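Local coordinates for protein exopolyphosphatase (Cytophaga hutchinsonii, PDB 3MDQ) that probably hydrolyses inorganic polyphosphate from the chain end, releasing orthophosphate, at residues Leu62-Arg66 / Ile98-Ile104. Residues are numbered along the deposited sequence; the frame is centred on the assembly and turned at random.
Sequences LKKFR and IKKEVNI
In the actin-like ATPase fold of the Ppx/GppA family, helices 52-71 and 91-102 pack side by side against one beta-sheet. Here their short axes pass 10.5 Å apart and cross at -44°, with the CA atoms of K63 and V102 nearest, at 6.4 Å. L62 (mt), buried, points toward the partner, its CD1 tightly packed 3.3 Å from I98 CD1; both branched side chains also reach M11 of strand 5-11. On the solvent-exposed side, K63 curls its flexible chain (mtpp) so that NZ forms a salt bridge with E101 OE2 at 2.7 Å. V102, buried, points toward helix 52-71 and is compact enough for its CG1 to lie 3.9 Å from K63 CA and 3.8 Å from R66 CB. F65 turns instead to the sheet, against I9 and F16. Finally R66, long and rich in N-H groups, serves two partners where N103 takes positive phi (56°) after helix 91-102: NE salt-bridges D70, and NH1 donates to V102 O at 2.8 Å, with an N-H...O angle of 157°.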
loop_
_atom_site.group_PDB
_atom_site.type_symbol
_atom_site.label_atom_id
_atom_site.label_comp_id
_atom_site.label_asym_id
_atom_site.label_seq_id
_atom_site.Cartn_x
_atom_site.Cartn_y
_atom_site.Cartn_z
ATOM N N LEU A 62 2.383 14.605 11.069
ATOM C CA LEU A 62 3.117 13.976 12.157
ATOM C C LEU A 62 2.897 14.668 13.519
ATOM O O LEU A 62 2.876 13.993 14.560
ATOM C CB LEU A 62 4.598 13.780 11.793
ATOM C CG LEU A 62 4.786 12.723 10.672
ATOM C CD1 LEU A 62 6.188 12.764 10.148
ATOM C CD2 LEU A 62 4.413 11.318 11.105
ATOM N N LYS A 63 2.685 15.996 13.518
ATOM C CA LYS A 63 2.352 16.708 14.737
ATOM C C LYS A 63 1.007 16.213 15.254
ATOM O O LYS A 63 0.842 15.970 16.448
ATOM C CB LYS A 63 2.348 18.215 14.512
ATOM C CG LYS A 63 3.748 18.826 14.328
ATOM C CD LYS A 63 3.740 20.328 14.107
ATOM C CE LYS A 63 3.439 21.123 15.395
ATOM N NZ LYS A 63 4.520 20.958 16.446
ATOM N N LYS A 64 0.040 16.030 14.357
ATOM C CA LYS A 64 -1.235 15.464 14.750
ATOM C C LYS A 64 -1.145 14.024 15.252
ATOM O O LYS A 64 -1.769 13.664 16.251
ATOM C CB LYS A 64 -2.236 15.595 13.613
ATOM C CG LYS A 64 -2.612 17.055 13.353
ATOM C CD LYS A 64 -3.470 17.209 12.095
ATOM C CE LYS A 64 -3.743 18.688 11.820
ATOM N NZ LYS A 64 -4.346 18.909 10.490
ATOM N N PHE A 65 -0.359 13.196 14.575
ATOM C CA PHE A 65 -0.165 11.827 15.021
ATOM C C PHE A 65 0.533 11.777 16.384
ATOM O O PHE A 65 0.196 10.952 17.223
ATOM C CB PHE A 65 0.676 11.039 14.000
ATOM C CG PHE A 65 -0.094 10.566 12.756
ATOM C CD1 PHE A 65 -1.415 10.955 12.469
ATOM C CD2 PHE A 65 0.559 9.776 11.821
ATOM C CE1 PHE A 65 -2.077 10.473 11.313
ATOM C CE2 PHE A 65 -0.123 9.299 10.670
ATOM C CZ PHE A 65 -1.404 9.644 10.438
ATOM N N ARG A 66 1.495 12.669 16.613
ATOM C CA ARG A 66 2.187 12.722 17.899
ATOM C C ARG A 66 1.186 13.027 19.024
ATOM O O ARG A 66 1.222 12.368 20.088
ATOM C CB ARG A 66 3.308 13.751 17.848
ATOM C CG ARG A 66 3.983 14.028 19.191
ATOM C CD ARG A 66 4.915 12.935 19.665
ATOM N NE ARG A 66 5.033 12.908 21.124
ATOM C CZ ARG A 66 6.137 12.702 21.846
ATOM N NH1 ARG A 66 7.349 12.691 21.314
ATOM N NH2 ARG A 66 6.015 12.600 23.157
ATOM N N ILE A 98 11.530 16.110 11.473
ATOM C CA ILE A 98 10.638 15.267 12.257
ATOM C C ILE A 98 11.201 15.027 13.670
ATOM O O ILE A 98 10.483 15.080 14.674
ATOM C CB ILE A 98 10.308 13.923 11.540
ATOM C CG1 ILE A 98 9.513 14.234 10.274
ATOM C CG2 ILE A 98 9.575 12.957 12.504
ATOM C CD1 ILE A 98 9.375 13.039 9.279
ATOM N N LYS A 99 12.485 14.731 13.768
ATOM C CA LYS A 99 13.112 14.491 15.055
ATOM C C LYS A 99 13.010 15.752 15.929
ATOM O O LYS A 99 12.672 15.668 17.115
ATOM C CB LYS A 99 14.582 14.071 14.870
ATOM C CG LYS A 99 15.367 13.897 16.139
ATOM C CD LYS A 99 14.734 12.853 17.045
ATOM C CE LYS A 99 15.691 12.461 18.192
ATOM N NZ LYS A 99 15.071 11.399 19.010
ATOM N N LYS A 100 13.259 16.911 15.341
ATOM C CA LYS A 100 13.202 18.164 16.080
ATOM C C LYS A 100 11.788 18.460 16.555
ATOM O O LYS A 100 11.583 18.853 17.711
ATOM C CB LYS A 100 13.736 19.310 15.224
ATOM C CG LYS A 100 13.696 20.695 15.917
ATOM C CD LYS A 100 14.563 21.686 15.139
ATOM C CE LYS A 100 14.050 23.116 15.232
ATOM N NZ LYS A 100 14.561 23.926 14.084
ATOM N N GLU A 101 10.822 18.278 15.676
ATOM C CA GLU A 101 9.444 18.727 15.945
ATOM C C GLU A 101 8.671 17.836 16.897
ATOM O O GLU A 101 7.942 18.346 17.750
ATOM C CB GLU A 101 8.710 18.809 14.638
ATOM C CG GLU A 101 7.457 19.619 14.634
ATOM C CD GLU A 101 7.690 21.125 14.666
ATOM O OE1 GLU A 101 8.782 21.617 14.268
ATOM O OE2 GLU A 101 6.737 21.811 15.092
ATOM N N VAL A 102 8.792 16.519 16.734
ATOM C CA VAL A 102 7.970 15.567 17.478
ATOM C C VAL A 102 8.779 14.449 18.172
ATOM O O VAL A 102 8.231 13.542 18.801
ATOM C CB VAL A 102 6.854 14.945 16.591
ATOM C CG1 VAL A 102 5.871 16.036 16.149
ATOM C CG2 VAL A 102 7.433 14.153 15.366
ATOM N N ASN A 103 10.101 14.521 18.079
ATOM C CA ASN A 103 10.973 13.543 18.744
ATOM C C ASN A 103 10.682 12.121 18.373
ATOM O O ASN A 103 10.682 11.238 19.228
ATOM C CB ASN A 103 10.946 13.733 20.267
ATOM C CG ASN A 103 12.162 13.087 20.957
ATOM O OD1 ASN A 103 13.239 12.980 20.351
ATOM N ND2 ASN A 103 11.992 12.651 22.192
ATOM N N ILE A 104 10.468 11.878 17.080
ATOM C CA ILE A 104 10.267 10.533 16.534
ATOM C C ILE A 104 11.441 10.325 15.554
ATOM O O ILE A 104 11.761 11.225 14.758
ATOM C CB ILE A 104 8.908 10.431 15.847
ATOM C CG1 ILE A 104 7.772 10.462 16.895
ATOM C CG2 ILE A 104 8.817 9.128 14.997
ATOM C CD1 ILE A 104 6.381 10.659 16.302
#